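Local coordinates for protein PTHB1 (Homo sapiens, PDB 4YD8), which forms part of the BBSome, a coat complex thought to sort specific membrane proteins to the primary cilium, to which this chain contributes its N-terminal seven-bladed beta-propeller, at residues Y52-S57 and E70-E75; E247-I252 and V264-E269. All blocks are in the same frame, centred on the assembly; numbering follows the deposited sequence. Where two conformers were deposited one is given.

Contact 1 of 2, residues Y52-S57 and E70-E75; sequences YLRIFS and EDLLLE
Arg54, Ile55 and Phe56 pair with Glu75, Leu74 and Leu72 as antiparallel strands whose axes run at 167°, and the register slips by one residue at a classic beta bulge, where Leu73 and Leu74 both face Ile55. Ile55 O takes Leu73 N at 2.8 Å and, weakly, Leu74 N at 3.3 Å; past the bulge Ser57 N bonds to Asp71 O. On the face of the sheet bearing Arg54, Leu72 CD1 lies over the Phe56 ring in a CH-pi contact, 3.8 Å from its centroid. Arg54 and Glu75 lie side by side and point the same way. Arg54 NE gives a salt bridge to Glu75 OE1 at 2.9 Å, within the guanidinium plane but from above the carboxylate plane, and a water joins Arg54 NH2 to the same oxygen. Tyr52 CB sits above one guanidinium face, toward its rim, and Glu22 is a second acidic partner. On the other face, Leu74 CD2 meets Ile55 CD1 and Leu53 CD1, each at 4.2 Å. Strand 72-77 is one of the two outer strands of a four-stranded propeller blade: strand 43-47 flanks 52-56 on its other edge, while Met127 of strand 127-134, in the next blade, packs on Leu53 and Leu74.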
ATOM      1  N   TYR A  52       6.283 -16.802  -1.300  1.00 28.21           N
ATOM      2  CA  TYR A  52       4.991 -17.089  -1.944  1.00 26.58           C
ATOM      3  C   TYR A  52       4.192 -15.847  -2.335  1.00 30.11           C
ATOM      4  O   TYR A  52       4.080 -14.900  -1.566  1.00 28.16           O
ATOM      5  CB  TYR A  52       4.116 -17.958  -1.027  1.00 30.51           C
ATOM      6  CG  TYR A  52       4.614 -19.378  -0.930  1.00 38.98           C
ATOM      7  CD1 TYR A  52       4.249 -20.328  -1.877  1.00 37.84           C
ATOM      8  CD2 TYR A  52       5.466 -19.766   0.100  1.00 45.39           C
ATOM      9  CE1 TYR A  52       4.721 -21.634  -1.801  1.00 43.83           C
ATOM     10  CE2 TYR A  52       5.941 -21.065   0.185  1.00 49.26           C
ATOM     11  CZ  TYR A  52       5.564 -21.992  -0.769  1.00 51.01           C
ATOM     12  OH  TYR A  52       6.028 -23.283  -0.680  1.00 61.40           O
ATOM     13  N   LEU A  53       3.621 -15.882  -3.535  1.00 30.28           N
ATOM     14  CA  LEU A  53       2.680 -14.870  -3.997  1.00 25.93           C
ATOM     15  C   LEU A  53       1.303 -15.525  -4.093  1.00 26.13           C
ATOM     16  O   LEU A  53       1.158 -16.568  -4.734  1.00 25.14           O
ATOM     17  CB  LEU A  53       3.118 -14.296  -5.358  1.00 27.20           C
ATOM     18  CG  LEU A  53       2.440 -13.040  -5.950  1.00 28.94           C
ATOM     19  CD1 LEU A  53       0.993 -13.275  -6.388  1.00 26.75           C
ATOM     20  CD2 LEU A  53       2.493 -11.880  -4.980  1.00 28.35           C
ATOM     21  N   ARG A  54       0.303 -14.921  -3.458  1.00 23.16           N
ATOM     22  CA  ARG A  54      -1.052 -15.476  -3.472  1.00 23.63           C
ATOM     23  C   ARG A  54      -2.062 -14.422  -3.920  1.00 23.04           C
ATOM     24  O   ARG A  54      -1.948 -13.260  -3.561  1.00 22.65           O
ATOM     25  CB  ARG A  54      -1.431 -16.019  -2.078  1.00 24.66           C
ATOM     26  CG  ARG A  54      -0.539 -17.181  -1.622  1.00 24.18           C
ATOM     27  CD  ARG A  54      -0.780 -17.575  -0.160  1.00 28.21           C
ATOM     28  NE  ARG A  54       0.031 -18.732   0.227  1.00 32.12           N
ATOM     29  CZ  ARG A  54       1.124 -18.670   0.987  1.00 32.66           C
ATOM     30  NH1 ARG A  54       1.564 -17.502   1.438  1.00 27.56           N
ATOM     31  NH2 ARG A  54       1.790 -19.777   1.291  1.00 32.42           N
ATOM     32  N   ILE A  55      -3.055 -14.843  -4.695  1.00 24.09           N
ATOM     33  CA  ILE A  55      -4.128 -13.953  -5.120  1.00 20.04           C
ATOM     34  C   ILE A  55      -5.475 -14.583  -4.761  1.00 20.62           C
ATOM     35  O   ILE A  55      -5.729 -15.742  -5.104  1.00 22.81           O
ATOM     36  CB  ILE A  55      -4.088 -13.686  -6.638  1.00 23.68           C
ATOM     37  CG1 ILE A  55      -2.713 -13.138  -7.062  1.00 23.71           C
ATOM     38  CG2 ILE A  55      -5.214 -12.716  -7.040  1.00 21.57           C
ATOM     39  CD1 ILE A  55      -2.616 -12.890  -8.588  1.00 21.44           C
ATOM     40  N   PHE A  56      -6.315 -13.829  -4.063  1.00 18.51           N
ATOM     41  CA  PHE A  56      -7.624 -14.321  -3.608  1.00 19.25           C
ATOM     42  C   PHE A  56      -8.775 -13.502  -4.167  1.00 24.31           C
ATOM     43  O   PHE A  56      -8.671 -12.289  -4.348  1.00 23.39           O
ATOM     44  CB  PHE A  56      -7.763 -14.287  -2.073  1.00 20.74           C
ATOM     45  CG  PHE A  56      -6.779 -15.147  -1.332  1.00 23.23           C
ATOM     46  CD1 PHE A  56      -5.533 -14.650  -0.980  1.00 27.58           C
ATOM     47  CD2 PHE A  56      -7.113 -16.452  -0.965  1.00 27.59           C
ATOM     48  CE1 PHE A  56      -4.629 -15.437  -0.282  1.00 24.25           C
ATOM     49  CE2 PHE A  56      -6.214 -17.245  -0.265  1.00 27.58           C
ATOM     50  CZ  PHE A  56      -4.961 -16.732   0.071  1.00 26.61           C
ATOM     51  N   SER A  57      -9.895 -14.178  -4.375  1.00 23.03           N
ATOM     52  CA  SER A  57     -11.173 -13.515  -4.609  1.00 25.89           C
ATOM     53  C   SER A  57     -12.160 -14.129  -3.623  1.00 25.22           C
ATOM     54  O   SER A  57     -12.824 -15.098  -3.932  1.00 27.50           O
ATOM     55  CB  SER A  57     -11.628 -13.694  -6.063  1.00 30.22           C
ATOM     56  OG  SER A  57     -12.776 -12.914  -6.333  1.00 37.69           O
ATOM     57  N   GLU A  70     -12.771 -22.103  -5.675  1.00 54.11           N
ATOM     58  CA  GLU A  70     -11.870 -21.756  -4.588  1.00 48.28           C
ATOM     59  C   GLU A  70     -11.700 -20.249  -4.471  1.00 39.87           C
ATOM     60  O   GLU A  70     -11.781 -19.526  -5.462  1.00 38.71           O
ATOM     61  CB  GLU A  70     -10.503 -22.419  -4.793  1.00 50.53           C
ATOM     62  CG  GLU A  70     -10.513 -23.934  -4.615  1.00 62.43           C
ATOM     63  CD  GLU A  70     -10.970 -24.348  -3.229  1.00 74.34           C
ATOM     64  OE1 GLU A  70     -10.262 -24.038  -2.248  1.00 73.20           O
ATOM     65  OE2 GLU A  70     -12.042 -24.979  -3.120  1.00 84.65           O
ATOM     66  N   ASP A  71     -11.469 -19.786  -3.250  1.00 32.13           N
ATOM     67  CA  ASP A  71     -11.176 -18.383  -2.974  0.54 31.24           C
ATOM     68  C   ASP A  71      -9.783 -18.057  -3.508  1.00 26.26           C
ATOM     69  O   ASP A  71      -9.493 -16.933  -3.897  1.00 29.78           O
ATOM     70  CB  ASP A  71     -11.227 -18.085  -1.466  0.54 32.02           C
ATOM     71  CG  ASP A  71     -12.611 -18.306  -0.842  0.54 39.86           C
ATOM     72  OD1 ASP A  71     -13.576 -17.598  -1.201  0.54 31.02           O
ATOM     73  OD2 ASP A  71     -12.718 -19.180   0.048  0.54 45.74           O
ATOM     74  N   LEU A  72      -8.914 -19.057  -3.486  1.00 24.29           N
ATOM     75  CA  LEU A  72      -7.535 -18.868  -3.927  1.00 26.44           C
ATOM     76  C   LEU A  72      -7.463 -18.983  -5.447  1.00 26.65           C
ATOM     77  O   LEU A  72      -7.687 -20.053  -6.005  1.00 29.99           O
ATOM     78  CB  LEU A  72      -6.610 -19.894  -3.266  1.00 29.82           C
ATOM     79  CG  LEU A  72      -5.135 -19.816  -3.654  1.00 32.57           C
ATOM     80  CD1 LEU A  72      -4.506 -18.564  -3.067  1.00 25.97           C
ATOM     81  CD2 LEU A  72      -4.409 -21.069  -3.184  1.00 35.61           C
ATOM     82  N   LEU A  73      -7.157 -17.879  -6.115  1.00 26.54           N
ATOM     83  CA  LEU A  73      -7.066 -17.885  -7.572  1.00 25.03           C
ATOM     84  C   LEU A  73      -5.708 -18.380  -8.035  1.00 24.68           C
ATOM     85  O   LEU A  73      -5.597 -19.031  -9.060  1.00 28.27           O
ATOM     86  CB  LEU A  73      -7.313 -16.489  -8.131  1.00 24.68           C
ATOM     87  CG  LEU A  73      -8.669 -15.857  -7.816  1.00 27.33           C
ATOM     88  CD1 LEU A  73      -8.773 -14.513  -8.513  1.00 30.89           C
ATOM     89  CD2 LEU A  73      -9.815 -16.776  -8.219  1.00 31.22           C
ATOM     90  N   LEU A  74      -4.676 -18.055  -7.268  1.00 24.64           N
ATOM     91  CA  LEU A  74      -3.329 -18.364  -7.686  1.00 29.65           C
ATOM     92  C   LEU A  74      -2.392 -18.367  -6.501  1.00 26.00           C
ATOM     93  O   LEU A  74      -2.478 -17.508  -5.626  1.00 26.48           O
ATOM     94  CB  LEU A  74      -2.847 -17.355  -8.727  1.00 29.87           C
ATOM     95  CG  LEU A  74      -1.415 -17.534  -9.261  1.00 34.40           C
ATOM     96  CD1 LEU A  74      -1.412 -17.426 -10.766  1.00 33.80           C
ATOM     97  CD2 LEU A  74      -0.485 -16.495  -8.675  1.00 35.92           C
ATOM     98  N   GLU A  75      -1.496 -19.343  -6.493  1.00 28.49           N
ATOM     99  CA  GLU A  75      -0.407 -19.381  -5.540  1.00 29.00           C
ATOM    100  C   GLU A  75       0.839 -19.793  -6.304  1.00 26.11           C
ATOM    101  O   GLU A  75       0.819 -20.790  -7.009  1.00 31.59           O
ATOM    102  CB  GLU A  75      -0.704 -20.366  -4.403  1.00 32.70           C
ATOM    103  CG  GLU A  75       0.451 -20.541  -3.426  1.00 38.11           C
ATOM    104  CD  GLU A  75       0.142 -21.546  -2.335  1.00 46.83           C
ATOM    105  OE1 GLU A  75      -0.492 -21.166  -1.324  1.00 45.91           O
ATOM    106  OE2 GLU A  75       0.537 -22.719  -2.491  1.00 52.89           O
TER
HETATM  107  O   HOH W   1       0.665 -22.655   0.915  1.00 53.52           O
HETATM  108  O   HOH W   2     -13.104 -17.336  -6.430  1.00 50.84           O

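Contact 2 of 2, residues E247-I252 and V264-E269; sequences EQALDI and VFVLGE
Leu250 and Asp251 both face Leu267 in a classic beta bulge, within the antiparallel hairpin that starts a four-stranded blade of the beta-propeller. Leu267 O is gripped twice, by Leu250 N at 2.6 Å and, weakly, by Asp251 N at 3.4 Å. Leu267 N returns a bond to Asp251 O, and Ile252 then pairs with Val266; at the other end Glu269 N bonds to Gln248 O at 3.1 Å. Leu250 and Leu267 cross obliquely, with CD1 of Leu250, in the conformer given, against CD2 of Leu267 at 3.9 Å. On the opposite face Ala249 CB touches Val266 CG1, while Ile252 and Val264 lie side by side: CG2 of Ile252, anti to its backbone N, comes to 4.0 Å from Val264 CG1.

Farther out, Val200 of the preceding blade covers Ala249 and Ile252, and Phe294 of strand 291-298, in the following blade, meets Asp251 and Phe265. Gln248 NE2 is held by Ser202 O. The buried Glu247 carboxylate is fixed by Asn271 ND2 on OE1 and by the backbone N of Arg270 on OE2. Its CG sits between the backbone N and the carbonyl carbon (chi1 66°), and the chain then extends to bring OE2 within 3.1 Å of Gly268 CA, a glycine with no side chain in the way.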
ATOM      1  N   GLU A 247       9.701  12.792  15.330  1.00 28.81           N
ATOM      2  CA  GLU A 247       9.548  11.373  15.646  1.00 29.14           C
ATOM      3  C   GLU A 247       9.789  10.556  14.398  1.00 26.86           C
ATOM      4  O   GLU A 247       9.765  11.098  13.296  1.00 27.49           O
ATOM      5  CB  GLU A 247       8.137  11.083  16.196  1.00 28.17           C
ATOM      6  CG  GLU A 247       7.045  11.312  15.167  1.00 26.90           C
ATOM      7  CD  GLU A 247       5.663  11.329  15.800  1.00 38.66           C
ATOM      8  OE1 GLU A 247       5.343  12.302  16.529  1.00 44.43           O
ATOM      9  OE2 GLU A 247       4.909  10.354  15.594  1.00 32.23           O
ATOM     10  N   GLN A 248       9.994   9.253  14.559  1.00 27.14           N
ATOM     11  CA  GLN A 248      10.162   8.371  13.405  1.00 28.16           C
ATOM     12  C   GLN A 248       8.813   8.118  12.731  1.00 30.73           C
ATOM     13  O   GLN A 248       7.782   8.008  13.404  1.00 27.50           O
ATOM     14  CB  GLN A 248      10.809   7.043  13.814  1.00 28.67           C
ATOM     15  CG  GLN A 248      12.194   7.186  14.441  1.00 29.52           C
ATOM     16  CD  GLN A 248      13.239   7.754  13.480  1.00 37.87           C
ATOM     17  OE1 GLN A 248      13.246   7.450  12.282  1.00 38.08           O
ATOM     18  NE2 GLN A 248      14.144   8.567  14.014  1.00 35.38           N
ATOM     19  N   ALA A 249       8.823   8.044  11.405  1.00 24.31           N
ATOM     20  CA  ALA A 249       7.608   7.719  10.648  1.00 23.97           C
ATOM     21  C   ALA A 249       7.482   6.228  10.363  1.00 30.80           C
ATOM     22  O   ALA A 249       8.466   5.562  10.039  1.00 29.17           O
ATOM     23  CB  ALA A 249       7.580   8.494   9.342  1.00 27.30           C
ATOM     24  N   LEU A 250       6.259   5.716  10.478  1.00 23.29           N
ATOM     25  CA  LEU A 250       5.956   4.336  10.105  0.50 25.77           C
ATOM     26  C   LEU A 250       5.556   4.214   8.634  1.00 26.65           C
ATOM     27  O   LEU A 250       5.892   3.235   7.962  1.00 24.46           O
ATOM     28  CB  LEU A 250       4.829   3.784  10.987  0.50 26.23           C
ATOM     29  CG  LEU A 250       5.131   3.588  12.475  0.50 31.65           C
ATOM     30  CD1 LEU A 250       3.891   3.102  13.214  0.50 34.26           C
ATOM     31  CD2 LEU A 250       6.278   2.607  12.659  0.50 33.50           C
ATOM     32  N   ASP A 251       4.821   5.201   8.140  1.00 21.21           N
ATOM     33  CA  ASP A 251       4.267   5.111   6.801  1.00 24.65           C
ATOM     34  C   ASP A 251       3.908   6.498   6.288  1.00 26.27           C
ATOM     35  O   ASP A 251       3.727   7.436   7.077  1.00 25.50           O
ATOM     36  CB  ASP A 251       3.021   4.189   6.812  1.00 23.24           C
ATOM     37  CG  ASP A 251       2.678   3.635   5.436  1.00 29.15           C
ATOM     38  OD1 ASP A 251       3.478   3.840   4.499  1.00 25.85           O
ATOM     39  OD2 ASP A 251       1.618   2.966   5.297  1.00 27.51           O
ATOM     40  N   ILE A 252       3.826   6.617   4.964  1.00 24.62           N
ATOM     41  CA  ILE A 252       3.296   7.802   4.292  1.00 28.55           C
ATOM     42  C   ILE A 252       2.268   7.348   3.273  1.00 33.26           C
ATOM     43  O   ILE A 252       2.474   6.350   2.591  1.00 33.85           O
ATOM     44  CB  ILE A 252       4.370   8.603   3.534  1.00 35.92           C
ATOM     45  CG1 ILE A 252       5.490   9.046   4.447  1.00 39.48           C
ATOM     46  CG2 ILE A 252       3.760   9.828   2.837  1.00 34.79           C
ATOM     47  CD1 ILE A 252       6.732   9.412   3.642  1.00 41.25           C
ATOM     48  N   VAL A 264      -0.825  14.870   2.120  1.00 26.35           N
ATOM     49  CA  VAL A 264       0.237  13.957   2.500  1.00 26.19           C
ATOM     50  C   VAL A 264      -0.014  13.441   3.907  1.00 28.17           C
ATOM     51  O   VAL A 264       0.082  14.201   4.863  1.00 30.79           O
ATOM     52  CB  VAL A 264       1.612  14.651   2.469  1.00 25.24           C
ATOM     53  CG1 VAL A 264       2.690  13.681   2.892  1.00 26.05           C
ATOM     54  CG2 VAL A 264       1.884  15.218   1.079  1.00 31.13           C
ATOM     55  N   PHE A 265      -0.359  12.170   4.060  1.00 21.60           N
ATOM     56  CA  PHE A 265      -0.576  11.674   5.420  1.00 22.01           C
ATOM     57  C   PHE A 265       0.660  10.954   5.909  1.00 22.14           C
ATOM     58  O   PHE A 265       1.250  10.161   5.168  1.00 23.84           O
ATOM     59  CB  PHE A 265      -1.793  10.759   5.477  1.00 21.70           C
ATOM     60  CG  PHE A 265      -3.084  11.496   5.365  1.00 25.31           C
ATOM     61  CD1 PHE A 265      -3.583  11.862   4.127  1.00 30.18           C
ATOM     62  CD2 PHE A 265      -3.783  11.852   6.500  1.00 28.80           C
ATOM     63  CE1 PHE A 265      -4.785  12.556   4.033  1.00 32.54           C
ATOM     64  CE2 PHE A 265      -4.978  12.528   6.404  1.00 33.16           C
ATOM     65  CZ  PHE A 265      -5.461  12.891   5.176  1.00 27.50           C
ATOM     66  N   VAL A 266       1.060  11.255   7.148  1.00 22.92           N
ATOM     67  CA  VAL A 266       2.198  10.594   7.765  1.00 22.26           C
ATOM     68  C   VAL A 266       1.781   9.920   9.064  1.00 21.29           C
ATOM     69  O   VAL A 266       1.187  10.544   9.954  1.00 22.21           O
ATOM     70  CB  VAL A 266       3.356  11.574   8.040  1.00 22.98           C
ATOM     71  CG1 VAL A 266       4.554  10.810   8.624  1.00 22.75           C
ATOM     72  CG2 VAL A 266       3.751  12.274   6.738  1.00 25.45           C
ATOM     73  N   LEU A 267       2.048   8.623   9.142  1.00 20.02           N
ATOM     74  CA  LEU A 267       1.846   7.881  10.375  1.00 25.16           C
ATOM     75  C   LEU A 267       3.140   7.847  11.171  1.00 26.13           C
ATOM     76  O   LEU A 267       4.066   7.133  10.803  1.00 26.07           O
ATOM     77  CB  LEU A 267       1.395   6.451  10.097  1.00 22.74           C
ATOM     78  CG  LEU A 267       1.067   5.644  11.365  1.00 22.38           C
ATOM     79  CD1 LEU A 267      -0.150   6.253  12.090  1.00 24.77           C
ATOM     80  CD2 LEU A 267       0.814   4.165  11.029  1.00 26.66           C
ATOM     81  N   GLY A 268       3.198   8.608  12.260  1.00 23.46           N
ATOM     82  CA  GLY A 268       4.370   8.604  13.118  1.00 25.51           C
ATOM     83  C   GLY A 268       4.196   7.607  14.247  1.00 27.90           C
ATOM     84  O   GLY A 268       3.123   7.028  14.416  1.00 26.60           O
ATOM     85  N   GLU A 269       5.247   7.393  15.026  1.00 25.43           N
ATOM     86  CA  GLU A 269       5.173   6.506  16.179  0.51 30.57           C
ATOM     87  C   GLU A 269       4.272   7.078  17.268  1.00 30.71           C
ATOM     88  O   GLU A 269       3.722   6.337  18.079  1.00 35.11           O
ATOM     89  CB  GLU A 269       6.576   6.244  16.751  0.51 34.40           C
ATOM     90  CG  GLU A 269       7.482   5.431  15.838  0.51 31.56           C
ATOM     91  CD  GLU A 269       8.830   5.122  16.470  0.51 39.57           C
ATOM     92  OE1 GLU A 269       9.233   5.837  17.412  0.51 47.28           O
ATOM     93  OE2 GLU A 269       9.487   4.158  16.029  0.51 34.59           O
TER

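From the N terminus, contact 1 comes first: residues 52-57 and 70-75 close a 12-residue connection without helix or strand, joining the third and fourth strands of an early blade. The chain then builds three more four-stranded sheets, 84-134, 139-178 and 188-244, before contact 2 pairs 247-252 with 264-269, the first and second strands of a later blade, across 11 intervening residues. The two contacts follow in series, neither nested nor crossed. They lie on opposite sides of the chain's centre, with centres about 31 Å apart and nearest atoms about 18 Å apart, and do not touch. Each ties together strands within its own blade of the same propeller.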